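Local coordinates for protein alpha-fucosidase (Bifidobacterium bifidum, PDB 2EAB) that probably releases alpha-1,2-linked L-fucose from glycans by hydrolysis, this chain being the catalytic portion of a larger, calcium-binding glycosidase, at residues Asn186-Met191 with Ala312-Thr317. Residues are numbered along the deposited sequence; the frame is centred on the assembly and turned at random.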
loop_
_atom_site.group_PDB
_atom_site.type_symbol
_atom_site.label_atom_id
_atom_site.label_comp_id
_atom_site.label_asym_id
_atom_site.label_seq_id
_atom_site.Cartn_x
_atom_site.Cartn_y
_atom_site.Cartn_z
ATOM N N ASN A 186 14.923 13.085 2.592
ATOM C CA ASN A 186 14.741 12.342 3.828
ATOM C C ASN A 186 15.893 12.590 4.824
ATOM O O ASN A 186 15.626 12.936 5.973
ATOM C CB ASN A 186 14.492 10.851 3.563
ATOM C CG ASN A 186 14.059 10.105 4.810
ATOM O OD1 ASN A 186 14.887 9.535 5.514
ATOM N ND2 ASN A 186 12.759 10.126 5.102
ATOM N N PRO A 187 17.172 12.458 4.390
ATOM C CA PRO A 187 18.278 12.707 5.329
ATOM C C PRO A 187 18.246 14.069 6.024
ATOM O O PRO A 187 18.560 14.154 7.208
ATOM C CB PRO A 187 19.526 12.604 4.443
ATOM C CG PRO A 187 19.128 11.731 3.338
ATOM C CD PRO A 187 17.682 12.041 3.069
ATOM N N ASP A 188 17.875 15.117 5.295
ATOM C CA ASP A 188 17.858 16.465 5.863
ATOM C C ASP A 188 16.452 16.971 6.176
ATOM O O ASP A 188 16.273 18.113 6.606
ATOM C CB ASP A 188 18.642 17.427 4.970
ATOM C CG ASP A 188 20.140 17.199 5.065
ATOM O OD1 ASP A 188 20.681 17.312 6.185
ATOM O OD2 ASP A 188 20.768 16.880 4.035
ATOM N N ASN A 189 15.469 16.094 5.976
ATOM C CA ASN A 189 14.088 16.335 6.391
ATOM C C ASN A 189 13.521 17.671 5.910
ATOM O O ASN A 189 12.887 18.409 6.672
ATOM C CB ASN A 189 13.959 16.209 7.910
ATOM C CG ASN A 189 12.529 16.033 8.344
ATOM O OD1 ASN A 189 11.715 15.499 7.592
ATOM N ND2 ASN A 189 12.209 16.485 9.546
ATOM N N VAL A 190 13.749 17.972 4.638
ATOM C CA VAL A 190 13.491 19.308 4.132
ATOM C C VAL A 190 13.137 19.268 2.653
ATOM O O VAL A 190 13.647 18.433 1.904
ATOM C CB VAL A 190 14.711 20.251 4.400
ATOM C CG1 VAL A 190 15.932 19.850 3.559
ATOM C CG2 VAL A 190 14.349 21.717 4.181
ATOM N N MET A 191 12.238 20.160 2.253
ATOM C CA MET A 191 11.890 20.342 0.854
ATOM C C MET A 191 12.734 21.481 0.291
ATOM O O MET A 191 12.926 22.507 0.945
ATOM C CB MET A 191 10.395 20.643 0.720
ATOM C CG MET A 191 9.915 20.898 -0.700
ATOM S SD MET A 191 8.134 21.162 -0.790
ATOM C CE MET A 191 7.502 19.541 -0.355
ATOM N N ALA A 312 20.081 24.979 5.293
ATOM C CA ALA A 312 20.746 26.132 4.691
ATOM C C ALA A 312 22.233 26.156 5.032
ATOM O O ALA A 312 23.064 26.485 4.182
ATOM C CB ALA A 312 20.078 27.414 5.136
ATOM N N ASN A 313 22.559 25.794 6.272
ATOM C CA ASN A 313 23.947 25.729 6.723
ATOM C C ASN A 313 24.770 24.714 5.936
ATOM O O ASN A 313 25.937 24.967 5.619
ATOM C CB ASN A 313 24.020 25.431 8.223
ATOM C CG ASN A 313 23.571 26.607 9.085
ATOM O OD1 ASN A 313 23.316 27.709 8.590
ATOM N ND2 ASN A 313 23.470 26.368 10.386
ATOM N N LYS A 314 24.156 23.575 5.613
ATOM C CA LYS A 314 24.794 22.562 4.770
ATOM C C LYS A 314 24.944 23.035 3.327
ATOM O O LYS A 314 25.947 22.742 2.670
ATOM C CB LYS A 314 24.013 21.245 4.818
ATOM C CG LYS A 314 24.237 20.466 6.094
ATOM C CD LYS A 314 23.628 19.079 6.025
ATOM C CE LYS A 314 23.763 18.380 7.365
ATOM N NZ LYS A 314 23.186 17.008 7.361
ATOM N N GLY A 315 23.946 23.767 2.840
ATOM C CA GLY A 315 23.988 24.329 1.496
ATOM C C GLY A 315 23.369 23.431 0.445
ATOM O O GLY A 315 23.281 22.210 0.623
ATOM N N TYR A 316 22.962 24.045 -0.662
ATOM C CA TYR A 316 22.238 23.363 -1.730
ATOM C C TYR A 316 22.962 22.138 -2.292
ATOM O O TYR A 316 22.366 21.060 -2.413
ATOM C CB TYR A 316 21.906 24.352 -2.848
ATOM C CG TYR A 316 21.395 23.707 -4.115
ATOM C CD1 TYR A 316 20.103 23.176 -4.181
ATOM C CD2 TYR A 316 22.204 23.624 -5.248
ATOM C CE1 TYR A 316 19.634 22.580 -5.344
ATOM C CE2 TYR A 316 21.743 23.034 -6.416
ATOM C CZ TYR A 316 20.459 22.515 -6.458
ATOM O OH TYR A 316 20.006 21.938 -7.616
ATOM N N THR A 317 24.236 22.301 -2.645
ATOM C CA THR A 317 25.004 21.219 -3.262
ATOM C C THR A 317 25.032 19.969 -2.377
ATOM O O THR A 317 24.751 18.859 -2.847
ATOM C CB THR A 317 26.438 21.676 -3.622
ATOM O OG1 THR A 317 26.363 22.784 -4.524
ATOM C CG2 THR A 317 27.227 20.547 -4.286
HETATM O O HOH W 1 23.240 16.040 4.626
#
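Lys314 lays the end of its side chain against the carboxylate of Asp188, the two side chains reaching toward each other to form a surface salt bridge. Lys314 NZ donates to Asp188 OD1 at 2.8 Å and meets the syn lone pair of that oxygen, the one on the OD2 flank of the carboxylate. The methylene CD of Lys314 also passes 3.4 Å from Asp188 OD1, so the aliphatic part of the lysine lies beside the carboxylate as well. A water bridges Asp188 OD2 and Lys314 NZ, which lie 4.1 Å apart: it donates to Asp188 OD2 at 2.7 Å and accepts from Lys314 NZ at 2.9 Å. Both carboxylate oxygens are thereby tied to the ammonium group, OD1 directly and OD2 through the water. Beyond CG the lysine chain is fully extended (chi4 -180°), and together with the short aspartate side chain it spans the 9.3 Å between the CA atoms of Asp188 and Lys314. Both side chains also touch Val319 of helix 316-331. On the Asp188 side, the turn is closed by Asn189 N bonding to Asn186 O at 3.2 Å, and Asp188 N is held by Ser185 OG. Lys314 lies at the C-terminal end of helix 297-314; Gly315 then takes a positive phi and stands at the N-cap position of helix 316-331. The salt bridge thus joins the bend between two consecutive helices to the connection between antiparallel strands 176-185 and 190-197 of the nine-stranded sheet. Asn189 and Val190 sit side by side across from Ser185, and this tight strand connection with its G1 beta bulge is typical of a beta hairpin.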